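Local coordinates for protein glutathione transferase (Lolium rigidum, PDB 6ZB6) that probably conjugates glutathione to xenobiotics such as herbicides, as a phi class glutathione transferase, and binds S-(p-nitrobenzyl)glutathione in its pocket, at residues A[15-20]-A[70-75]; A[19-24]-A[84-89]; A[171-176]-A[208-213]. One frame throughout, in Å; residues are numbered along the deposited sequence.

Helix 13-24, close to the N terminus, supplies the first half of two contacts. In contact 1 its residues 15-20 meet 70-75 of helix 68-78, closing a loop that takes in most of the N-terminal domain's mixed sheet. Contact 2 starts one turn further on, at 19-24, and closes on the 84-89 loop leading to helix 92-127; the two closures start from the same helix, sharing Leu19 and Val20, and the second reaches further along the chain. Contact 3 comes later, in series, and joins 171-176 to 208-213, closing a loop that includes helix 192-202. Its segments also pack on helix 13-24, which thereby joins the thioredoxin-like domain to the helical one.

Contact 1: residues A[15-20]-A[70-75]; sequences VARVLV and AISKYV
In the thioredoxin-like N-terminal domain, helices 13-24 and 68-78 run side by side, and Val18 of the first lies against Ile71 and Ser72 of the second. The axes of the short segments are almost parallel, at 9°, and approach to 8.9 Å. The backbones come closest where Val18 CA lies 5.2 Å from Ser72 CA, a short separation compatible with the small serine side chain.

Both branches of Val18 take part. CG1, which lies anti to the backbone N (chi1 177°), reaches Ile71 CG2 at 3.6 Å, while CG2 is 4.0 Å from the same Ile71 CG2. The two side chains cross at roughly a right angle, one methyl of Ile71 meeting both prongs of the valine. Next to this apolar pair, Ser72 OG lies over the valine backbone, 3.7 Å from Val18 CA, and at 3.8 Å from Val18 CG2. This is packing; the hydroxyl itself donates back to Ser68 O one turn earlier in its own helix, which satisfies the proton and holds OG beside the valine.

Arg17 borders the patch with its aliphatic part, its CG standing 4.1 Å from Ser72 OG. The chain then bends at chi3 (-47°), and the guanidinium is gripped through all three nitrogens: NE by Ser68 OG, NH2 by Asn14 OD1 and NH1 by Asn171 OD1. Such a three-way grip fixes the group's rotation close to the bound glutathione conjugate. Elsewhere Ile71 rests on Leu65 of strand 63-66, and Ala16 and Leu19 touch Ile210 of helix 205-214. Parallel helices joined by a small, buried apolar seam, packed between sheet and helical domain, are characteristic of the N-terminal domain of the glutathione transferase fold.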
loop_
_atom_site.group_PDB
_atom_site.type_symbol
_atom_site.label_atom_id
_atom_site.label_comp_id
_atom_site.label_asym_id
_atom_site.label_seq_id
_atom_site.Cartn_x
_atom_site.Cartn_y
_atom_site.Cartn_z
ATOM N N VAL A 15 -2.603 0.520 6.921
ATOM C CA VAL A 15 -2.760 -0.741 7.642
ATOM C C VAL A 15 -2.664 -1.914 6.677
ATOM O O VAL A 15 -1.916 -2.877 6.906
ATOM C CB VAL A 15 -4.091 -0.763 8.415
ATOM C CG1 VAL A 15 -4.348 -2.159 8.970
ATOM C CG2 VAL A 15 -4.098 0.289 9.522
ATOM N N ALA A 16 -3.451 -1.859 5.590
ATOM C CA ALA A 16 -3.453 -2.915 4.589
ATOM C C ALA A 16 -2.053 -3.191 4.079
ATOM O O ALA A 16 -1.705 -4.345 3.809
ATOM C CB ALA A 16 -4.364 -2.533 3.415
ATOM N N ARG A 17 -1.231 -2.140 3.953
ATOM C CA ARG A 17 0.142 -2.318 3.486
ATOM C C ARG A 17 0.874 -3.358 4.333
ATOM O O ARG A 17 1.486 -4.294 3.804
ATOM C CB ARG A 17 0.876 -0.970 3.500
ATOM C CG ARG A 17 2.328 -1.048 3.029
ATOM C CD ARG A 17 3.159 0.168 3.449
ATOM N NE ARG A 17 2.487 1.438 3.170
ATOM C CZ ARG A 17 2.336 1.950 1.947
ATOM N NH1 ARG A 17 2.836 1.317 0.890
ATOM N NH2 ARG A 17 1.693 3.101 1.777
ATOM N N VAL A 18 0.770 -3.226 5.660
ATOM C CA VAL A 18 1.397 -4.165 6.588
ATOM C C VAL A 18 0.777 -5.555 6.466
ATOM O O VAL A 18 1.484 -6.572 6.445
ATOM C CB VAL A 18 1.275 -3.624 8.025
ATOM C CG1 VAL A 18 1.872 -4.625 9.049
ATOM C CG2 VAL A 18 1.908 -2.223 8.142
ATOM N N LEU A 19 -0.552 -5.626 6.393
ATOM C CA LEU A 19 -1.209 -6.926 6.316
ATOM C C LEU A 19 -0.757 -7.699 5.083
ATOM O O LEU A 19 -0.591 -8.921 5.139
ATOM C CB LEU A 19 -2.730 -6.755 6.329
ATOM C CG LEU A 19 -3.324 -5.952 7.491
ATOM C CD1 LEU A 19 -4.856 -6.020 7.500
ATOM C CD2 LEU A 19 -2.743 -6.391 8.841
ATOM N N VAL A 20 -0.543 -7.003 3.962
ATOM C CA VAL A 20 -0.023 -7.662 2.767
ATOM C C VAL A 20 1.300 -8.360 3.075
ATOM O O VAL A 20 1.487 -9.540 2.761
ATOM C CB VAL A 20 0.123 -6.655 1.611
ATOM C CG1 VAL A 20 0.989 -7.261 0.505
ATOM C CG2 VAL A 20 -1.278 -6.273 1.043
ATOM N N ALA A 70 8.133 1.032 7.781
ATOM C CA ALA A 70 9.050 0.525 8.804
ATOM C C ALA A 70 8.529 -0.771 9.414
ATOM O O ALA A 70 9.280 -1.746 9.570
ATOM C CB ALA A 70 9.273 1.573 9.899
ATOM N N ILE A 71 7.249 -0.783 9.804
ATOM C CA ILE A 71 6.634 -2.013 10.295
ATOM C C ILE A 71 6.809 -3.139 9.284
ATOM O O ILE A 71 7.155 -4.272 9.642
ATOM C CB ILE A 71 5.143 -1.788 10.608
ATOM C CG1 ILE A 71 4.942 -0.729 11.703
ATOM C CG2 ILE A 71 4.500 -3.118 10.996
ATOM C CD1 ILE A 71 3.499 -0.163 11.727
ATOM N N SER A 72 6.548 -2.848 7.998
ATOM C CA SER A 72 6.569 -3.898 6.990
ATOM C C SER A 72 7.957 -4.503 6.840
ATOM O O SER A 72 8.094 -5.724 6.709
ATOM C CB SER A 72 6.086 -3.351 5.643
ATOM O OG SER A 72 4.733 -2.932 5.721
ATOM N N LYS A 73 9.000 -3.666 6.828
ATOM C CA LYS A 73 10.348 -4.215 6.705
ATOM C C LYS A 73 10.722 -5.041 7.930
ATOM O O LYS A 73 11.405 -6.067 7.807
ATOM C CB LYS A 73 11.363 -3.092 6.459
ATOM C CG LYS A 73 11.243 -2.512 5.046
ATOM C CD LYS A 73 12.408 -1.582 4.699
ATOM C CE LYS A 73 12.261 -0.253 5.443
ATOM N NZ LYS A 73 13.185 0.816 4.939
ATOM N N TYR A 74 10.271 -4.630 9.118
ATOM C CA TYR A 74 10.525 -5.444 10.306
ATOM C C TYR A 74 9.875 -6.817 10.171
ATOM O O TYR A 74 10.473 -7.840 10.522
ATOM C CB TYR A 74 10.003 -4.730 11.552
ATOM C CG TYR A 74 10.052 -5.580 12.802
ATOM C CD1 TYR A 74 11.216 -5.647 13.570
ATOM C CD2 TYR A 74 8.948 -6.321 13.215
ATOM C CE1 TYR A 74 11.273 -6.424 14.706
ATOM C CE2 TYR A 74 8.998 -7.108 14.362
ATOM C CZ TYR A 74 10.161 -7.143 15.104
ATOM O OH TYR A 74 10.223 -7.912 16.241
ATOM N N VAL A 75 8.642 -6.855 9.666
ATOM C CA VAL A 75 7.964 -8.133 9.441
ATOM C C VAL A 75 8.752 -8.996 8.465
ATOM O O VAL A 75 8.987 -10.189 8.707
ATOM C CB VAL A 75 6.528 -7.890 8.939
ATOM C CG1 VAL A 75 5.985 -9.154 8.277
ATOM C CG2 VAL A 75 5.643 -7.446 10.090
#

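Contact 2: residues A[19-24]-A[84-89]; sequences LVFLEE and VDLLRE. With NA (sodium ion), chain L.
Leu86 CD1 meets helix 13-24 on the buried, inner side of the contact. It comes in at the edge of the Phe21 ring, near the ring plane, 4.0 Å from Phe21 CD1. The same methyl also lies 4.1 Å from Glu24 CB, and so sits between two side chains on successive turns of the helix. Leu170 of helix 167-170 touches all three residues and completes the apolar cluster.

The outer side is more open and less ordered. Val84, partly exposed and poorly ordered, lies against the end of the segment, with CG2 3.7 Å from Glu24 O. The Glu24 chain bends at chi2 (-76°), and its carboxylate forms a salt bridge with Arg204 of the same chain.

Around Leu86 the loop is organised by polar bonds of its own, from Asp85 to Glu89. A sodium ion is coordinated by Asp85 OD1 at 2.6 Å. The same oxygen, Asp85 OD1, accepts from Arg88 N at 3.0 Å, an Asx motif in which the amide approaches from above the carboxylate plane. Arg88 NE returns to Asp85 O over 3.2 Å in a nearly straight bond (165°), the oxygen lying close to the guanidinium plane. Two waters also bind the ion; one accepts from Leu86 N, the other from Glu89 N, and Leu87 CB lies alongside the metal.

The chemistry thus divides in two: the loop meets the helix through undirected apolar packing, whereas its own turn is set by directed bonds, with the sodium ion probably offsetting part of the negative charge of Asp85.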
loop_
_atom_site.group_PDB
_atom_site.type_symbol
_atom_site.label_atom_id
_atom_site.label_comp_id
_atom_site.label_asym_id
_atom_site.label_seq_id
_atom_site.Cartn_x
_atom_site.Cartn_y
_atom_site.Cartn_z
ATOM N N LEU A 19 -0.552 -5.626 6.393
ATOM C CA LEU A 19 -1.209 -6.926 6.316
ATOM C C LEU A 19 -0.757 -7.699 5.083
ATOM O O LEU A 19 -0.591 -8.921 5.139
ATOM C CB LEU A 19 -2.730 -6.755 6.329
ATOM C CG LEU A 19 -3.324 -5.952 7.491
ATOM C CD1 LEU A 19 -4.856 -6.020 7.500
ATOM C CD2 LEU A 19 -2.743 -6.391 8.841
ATOM N N VAL A 20 -0.543 -7.003 3.962
ATOM C CA VAL A 20 -0.023 -7.662 2.767
ATOM C C VAL A 20 1.300 -8.360 3.075
ATOM O O VAL A 20 1.487 -9.540 2.761
ATOM C CB VAL A 20 0.123 -6.655 1.611
ATOM C CG1 VAL A 20 0.989 -7.261 0.505
ATOM C CG2 VAL A 20 -1.278 -6.273 1.043
ATOM N N PHE A 21 2.239 -7.649 3.700
ATOM C CA PHE A 21 3.535 -8.282 3.919
ATOM C C PHE A 21 3.458 -9.374 4.979
ATOM O O PHE A 21 4.146 -10.395 4.854
ATOM C CB PHE A 21 4.576 -7.215 4.236
ATOM C CG PHE A 21 4.825 -6.307 3.070
ATOM C CD1 PHE A 21 5.383 -6.813 1.904
ATOM C CD2 PHE A 21 4.423 -4.975 3.102
ATOM C CE1 PHE A 21 5.592 -5.995 0.804
ATOM C CE2 PHE A 21 4.626 -4.143 1.993
ATOM C CZ PHE A 21 5.208 -4.650 0.848
ATOM N N LEU A 22 2.595 -9.215 5.989
ATOM C CA LEU A 22 2.355 -10.314 6.916
ATOM C C LEU A 22 1.861 -11.551 6.182
ATOM O O LEU A 22 2.290 -12.671 6.473
ATOM C CB LEU A 22 1.353 -9.895 7.990
ATOM C CG LEU A 22 1.910 -9.019 9.124
ATOM C CD1 LEU A 22 0.778 -8.322 9.874
ATOM C CD2 LEU A 22 2.798 -9.848 10.077
ATOM N N GLU A 23 0.953 -11.375 5.221
ATOM C CA GLU A 23 0.440 -12.533 4.504
ATOM C C GLU A 23 1.490 -13.111 3.570
ATOM O O GLU A 23 1.517 -14.325 3.357
ATOM C CB GLU A 23 -0.822 -12.156 3.727
ATOM C CG GLU A 23 -2.034 -11.981 4.612
ATOM C CD GLU A 23 -2.534 -13.292 5.173
ATOM O OE1 GLU A 23 -2.257 -14.351 4.567
ATOM O OE2 GLU A 23 -3.211 -13.264 6.226
ATOM N N GLU A 24 2.361 -12.265 3.012
ATOM C CA GLU A 24 3.376 -12.762 2.091
ATOM C C GLU A 24 4.320 -13.743 2.779
ATOM O O GLU A 24 4.763 -14.721 2.165
ATOM C CB GLU A 24 4.161 -11.597 1.480
ATOM C CG GLU A 24 3.392 -10.845 0.370
ATOM C CD GLU A 24 3.338 -11.587 -0.971
ATOM O OE1 GLU A 24 4.144 -12.511 -1.205
ATOM O OE2 GLU A 24 2.487 -11.228 -1.815
ATOM N N VAL A 84 10.611 -16.626 0.326
ATOM C CA VAL A 84 10.221 -15.271 -0.057
ATOM C C VAL A 84 11.374 -14.330 0.267
ATOM O O VAL A 84 11.853 -14.301 1.405
ATOM C CB VAL A 84 8.940 -14.816 0.670
ATOM C CG1 VAL A 84 8.261 -13.683 -0.084
ATOM C CG2 VAL A 84 7.986 -15.987 0.865
ATOM N N ASP A 85 11.824 -13.572 -0.731
ATOM C CA ASP A 85 12.850 -12.545 -0.544
ATOM C C ASP A 85 12.378 -11.290 -1.273
ATOM O O ASP A 85 12.663 -11.110 -2.460
ATOM C CB ASP A 85 14.205 -13.017 -1.051
ATOM C CG ASP A 85 15.322 -12.027 -0.744
ATOM O OD1 ASP A 85 15.132 -11.132 0.118
ATOM O OD2 ASP A 85 16.398 -12.152 -1.369
ATOM N N LEU A 86 11.648 -10.433 -0.560
ATOM C CA LEU A 86 11.117 -9.213 -1.156
ATOM C C LEU A 86 12.061 -8.028 -1.023
ATOM O O LEU A 86 11.904 -7.045 -1.756
ATOM C CB LEU A 86 9.765 -8.864 -0.526
ATOM C CG LEU A 86 8.658 -9.866 -0.864
ATOM C CD1 LEU A 86 7.415 -9.656 -0.016
ATOM C CD2 LEU A 86 8.316 -9.764 -2.355
ATOM N N LEU A 87 13.039 -8.095 -0.115
ATOM C CA LEU A 87 13.953 -6.979 0.093
ATOM C C LEU A 87 15.289 -7.145 -0.618
ATOM O O LEU A 87 15.953 -6.138 -0.895
ATOM C CB LEU A 87 14.200 -6.771 1.594
ATOM C CG LEU A 87 12.963 -6.321 2.385
ATOM C CD1 LEU A 87 13.259 -6.251 3.878
ATOM C CD2 LEU A 87 12.430 -4.979 1.885
ATOM N N ARG A 88 15.708 -8.377 -0.897
ATOM C CA ARG A 88 16.947 -8.634 -1.634
ATOM C C ARG A 88 18.172 -8.126 -0.883
ATOM O O ARG A 88 19.159 -7.705 -1.490
ATOM C CB ARG A 88 16.881 -8.016 -3.032
ATOM C CG ARG A 88 15.733 -8.562 -3.835
ATOM C CD ARG A 88 16.132 -9.952 -4.255
ATOM N NE ARG A 88 15.022 -10.818 -4.603
ATOM C CZ ARG A 88 15.047 -11.640 -5.641
ATOM N NH1 ARG A 88 16.119 -11.678 -6.422
ATOM N NH2 ARG A 88 14.008 -12.411 -5.902
ATOM N N GLU A 89 18.129 -8.162 0.447
ATOM C CA GLU A 89 19.183 -7.520 1.221
ATOM C C GLU A 89 20.512 -8.269 1.153
ATOM O O GLU A 89 21.555 -7.684 1.474
ATOM C CB GLU A 89 18.711 -7.341 2.667
ATOM C CG GLU A 89 17.583 -6.326 2.740
ATOM C CD GLU A 89 17.166 -5.962 4.154
ATOM O OE1 GLU A 89 16.924 -6.874 4.969
ATOM O OE2 GLU A 89 17.057 -4.753 4.432
HETATM NA NA NA L . 13.595 -10.097 2.004
HETATM O O HOH W 1 11.131 -10.740 2.211
HETATM O O HOH W 2 16.425 -10.163 1.908
#

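Contact 3: residues A[171-176]-A[208-213]; sequences NHFPYT and KKISAT
Phe173 points its ring end at helix 205-214, where CZ touches Ser211 CB at 3.6 Å. The serine carbon meets the ring at its edge, near the ring plane, and Ser211 CA follows at 4.0 Å from the same Phe173 CZ. Ile210 makes a looser contact, its CG2 approaching Phe173 CE2 obliquely at 4.4 Å. The phenyl extends to the neighbouring helix because CG stands anti to the backbone N (chi1 160°).

What presents a carbon instead of an oxygen to the ring is the rotation of Ser211: OG sits between its backbone N and carbonyl carbon (chi1 60°) and hydrogen-bonds to Ile207 O within the helix. Further along, Thr213 OG1 donates to Ile210 O at 2.9 Å, in the carbonyl plane and on a lone pair. The backbone N of Thr213 bonds there too, so two donors of Thr213 share that oxygen near the end of helix 205-214.

On the other side, Thr176 OG1 donates to His172 O over 2.8 Å, linking the turn that carries Phe173. His172 is itself held through both ring nitrogens, ND1 to Ala168 O and NE2 to Tyr150 OH. Val20 of helix 13-24, together with Trp198 and Met202 of helix 192-202, packs around Phe173, while Tyr175, two residues on in the same helix, reaches the bound glutathione conjugate.

An aromatic side chain buried among helices 13-24, 192-202 and 205-214 in this way belongs to the core between the two domains of the glutathione transferase fold.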
loop_
_atom_site.group_PDB
_atom_site.type_symbol
_atom_site.label_atom_id
_atom_site.label_comp_id
_atom_site.label_asym_id
_atom_site.label_seq_id
_atom_site.Cartn_x
_atom_site.Cartn_y
_atom_site.Cartn_z
ATOM N N ASN A 171 4.336 -2.329 -2.423
ATOM C CA ASN A 171 3.976 -1.070 -1.778
ATOM C C ASN A 171 3.007 -0.240 -2.605
ATOM O O ASN A 171 2.355 0.661 -2.059
ATOM C CB ASN A 171 5.230 -0.248 -1.492
ATOM C CG ASN A 171 5.821 -0.565 -0.125
ATOM O OD1 ASN A 171 5.126 -0.483 0.883
ATOM N ND2 ASN A 171 7.099 -0.948 -0.091
ATOM N N HIS A 172 2.895 -0.520 -3.906
ATOM C CA HIS A 172 1.952 0.147 -4.787
ATOM C C HIS A 172 0.520 -0.339 -4.612
ATOM O O HIS A 172 -0.396 0.322 -5.107
ATOM C CB HIS A 172 2.379 -0.046 -6.252
ATOM C CG HIS A 172 3.576 0.768 -6.646
ATOM N ND1 HIS A 172 4.867 0.418 -6.305
ATOM C CD2 HIS A 172 3.673 1.931 -7.332
ATOM C CE1 HIS A 172 5.706 1.319 -6.781
ATOM N NE2 HIS A 172 5.008 2.248 -7.412
ATOM N N PHE A 173 0.295 -1.453 -3.900
ATOM C CA PHE A 173 -1.045 -2.044 -3.889
ATOM C C PHE A 173 -2.103 -1.201 -3.179
ATOM O O PHE A 173 -3.160 -0.936 -3.777
ATOM C CB PHE A 173 -0.997 -3.453 -3.300
ATOM C CG PHE A 173 -2.332 -3.922 -2.827
ATOM C CD1 PHE A 173 -3.303 -4.310 -3.748
ATOM C CD2 PHE A 173 -2.641 -3.921 -1.480
ATOM C CE1 PHE A 173 -4.545 -4.714 -3.324
ATOM C CE2 PHE A 173 -3.873 -4.321 -1.041
ATOM C CZ PHE A 173 -4.844 -4.724 -1.972
ATOM N N PRO A 174 -1.937 -0.813 -1.908
ATOM C CA PRO A 174 -3.103 -0.302 -1.157
ATOM C C PRO A 174 -3.751 0.940 -1.736
ATOM O O PRO A 174 -4.987 0.995 -1.812
ATOM C CB PRO A 174 -2.528 -0.018 0.241
ATOM C CG PRO A 174 -1.305 -0.864 0.327
ATOM C CD PRO A 174 -0.735 -0.904 -1.057
ATOM N N TYR A 175 -2.973 1.943 -2.151
ATOM C CA TYR A 175 -3.627 3.117 -2.722
ATOM C C TYR A 175 -4.123 2.850 -4.138
ATOM O O TYR A 175 -5.181 3.351 -4.522
ATOM C CB TYR A 175 -2.697 4.326 -2.721
ATOM C CG TYR A 175 -2.510 4.968 -1.358
ATOM C CD1 TYR A 175 -1.596 4.458 -0.464
ATOM C CD2 TYR A 175 -3.242 6.095 -0.980
ATOM C CE1 TYR A 175 -1.408 5.027 0.779
ATOM C CE2 TYR A 175 -3.059 6.688 0.268
ATOM C CZ TYR A 175 -2.136 6.144 1.147
ATOM O OH TYR A 175 -1.910 6.704 2.393
ATOM N N THR A 176 -3.363 2.096 -4.942
ATOM C CA THR A 176 -3.807 1.829 -6.314
ATOM C C THR A 176 -5.075 0.989 -6.313
ATOM O O THR A 176 -5.956 1.180 -7.161
ATOM C CB THR A 176 -2.701 1.135 -7.111
ATOM O OG1 THR A 176 -1.528 1.946 -7.081
ATOM C CG2 THR A 176 -3.109 0.930 -8.605
ATOM N N LYS A 208 -4.857 -10.956 -2.984
ATOM C CA LYS A 208 -6.269 -11.319 -3.074
ATOM C C LYS A 208 -6.911 -11.330 -1.701
ATOM O O LYS A 208 -8.046 -10.861 -1.527
ATOM C CB LYS A 208 -6.426 -12.685 -3.735
ATOM C CG LYS A 208 -6.474 -12.623 -5.237
ATOM C CD LYS A 208 -5.936 -13.896 -5.848
ATOM C CE LYS A 208 -6.964 -14.547 -6.748
ATOM N NZ LYS A 208 -6.372 -15.703 -7.470
ATOM N N LYS A 209 -6.188 -11.841 -0.709
ATOM C CA LYS A 209 -6.760 -11.987 0.620
ATOM C C LYS A 209 -7.013 -10.630 1.262
ATOM O O LYS A 209 -8.096 -10.385 1.801
ATOM C CB LYS A 209 -5.842 -12.844 1.484
ATOM C CG LYS A 209 -6.328 -13.029 2.914
ATOM C CD LYS A 209 -5.722 -14.268 3.529
ATOM C CE LYS A 209 -6.021 -14.355 5.012
ATOM N NZ LYS A 209 -5.378 -15.564 5.599
ATOM N N ILE A 210 -6.026 -9.728 1.217
ATOM C CA ILE A 210 -6.181 -8.456 1.915
ATOM C C ILE A 210 -7.180 -7.563 1.187
ATOM O O ILE A 210 -7.975 -6.855 1.819
ATOM C CB ILE A 210 -4.813 -7.770 2.096
ATOM C CG1 ILE A 210 -3.916 -8.632 2.992
ATOM C CG2 ILE A 210 -4.978 -6.378 2.691
ATOM C CD1 ILE A 210 -4.611 -9.140 4.258
ATOM N N SER A 211 -7.180 -7.585 -0.147
ATOM C CA SER A 211 -8.122 -6.719 -0.852
ATOM C C SER A 211 -9.565 -7.118 -0.546
ATOM O O SER A 211 -10.456 -6.259 -0.516
ATOM C CB SER A 211 -7.843 -6.734 -2.361
ATOM O OG SER A 211 -7.956 -8.031 -2.912
ATOM N N ALA A 212 -9.800 -8.401 -0.251
ATOM C CA ALA A 212 -11.132 -8.853 0.141
ATOM C C ALA A 212 -11.528 -8.353 1.527
ATOM O O ALA A 212 -12.719 -8.273 1.834
ATOM C CB ALA A 212 -11.203 -10.379 0.106
ATOM N N THR A 213 -10.565 -8.038 2.387
ATOM C CA THR A 213 -10.910 -7.502 3.696
ATOM C C THR A 213 -11.032 -5.987 3.692
ATOM O O THR A 213 -11.574 -5.421 4.644
ATOM C CB THR A 213 -9.884 -7.923 4.756
ATOM O OG1 THR A 213 -8.693 -7.145 4.602
ATOM C CG2 THR A 213 -9.544 -9.390 4.623
#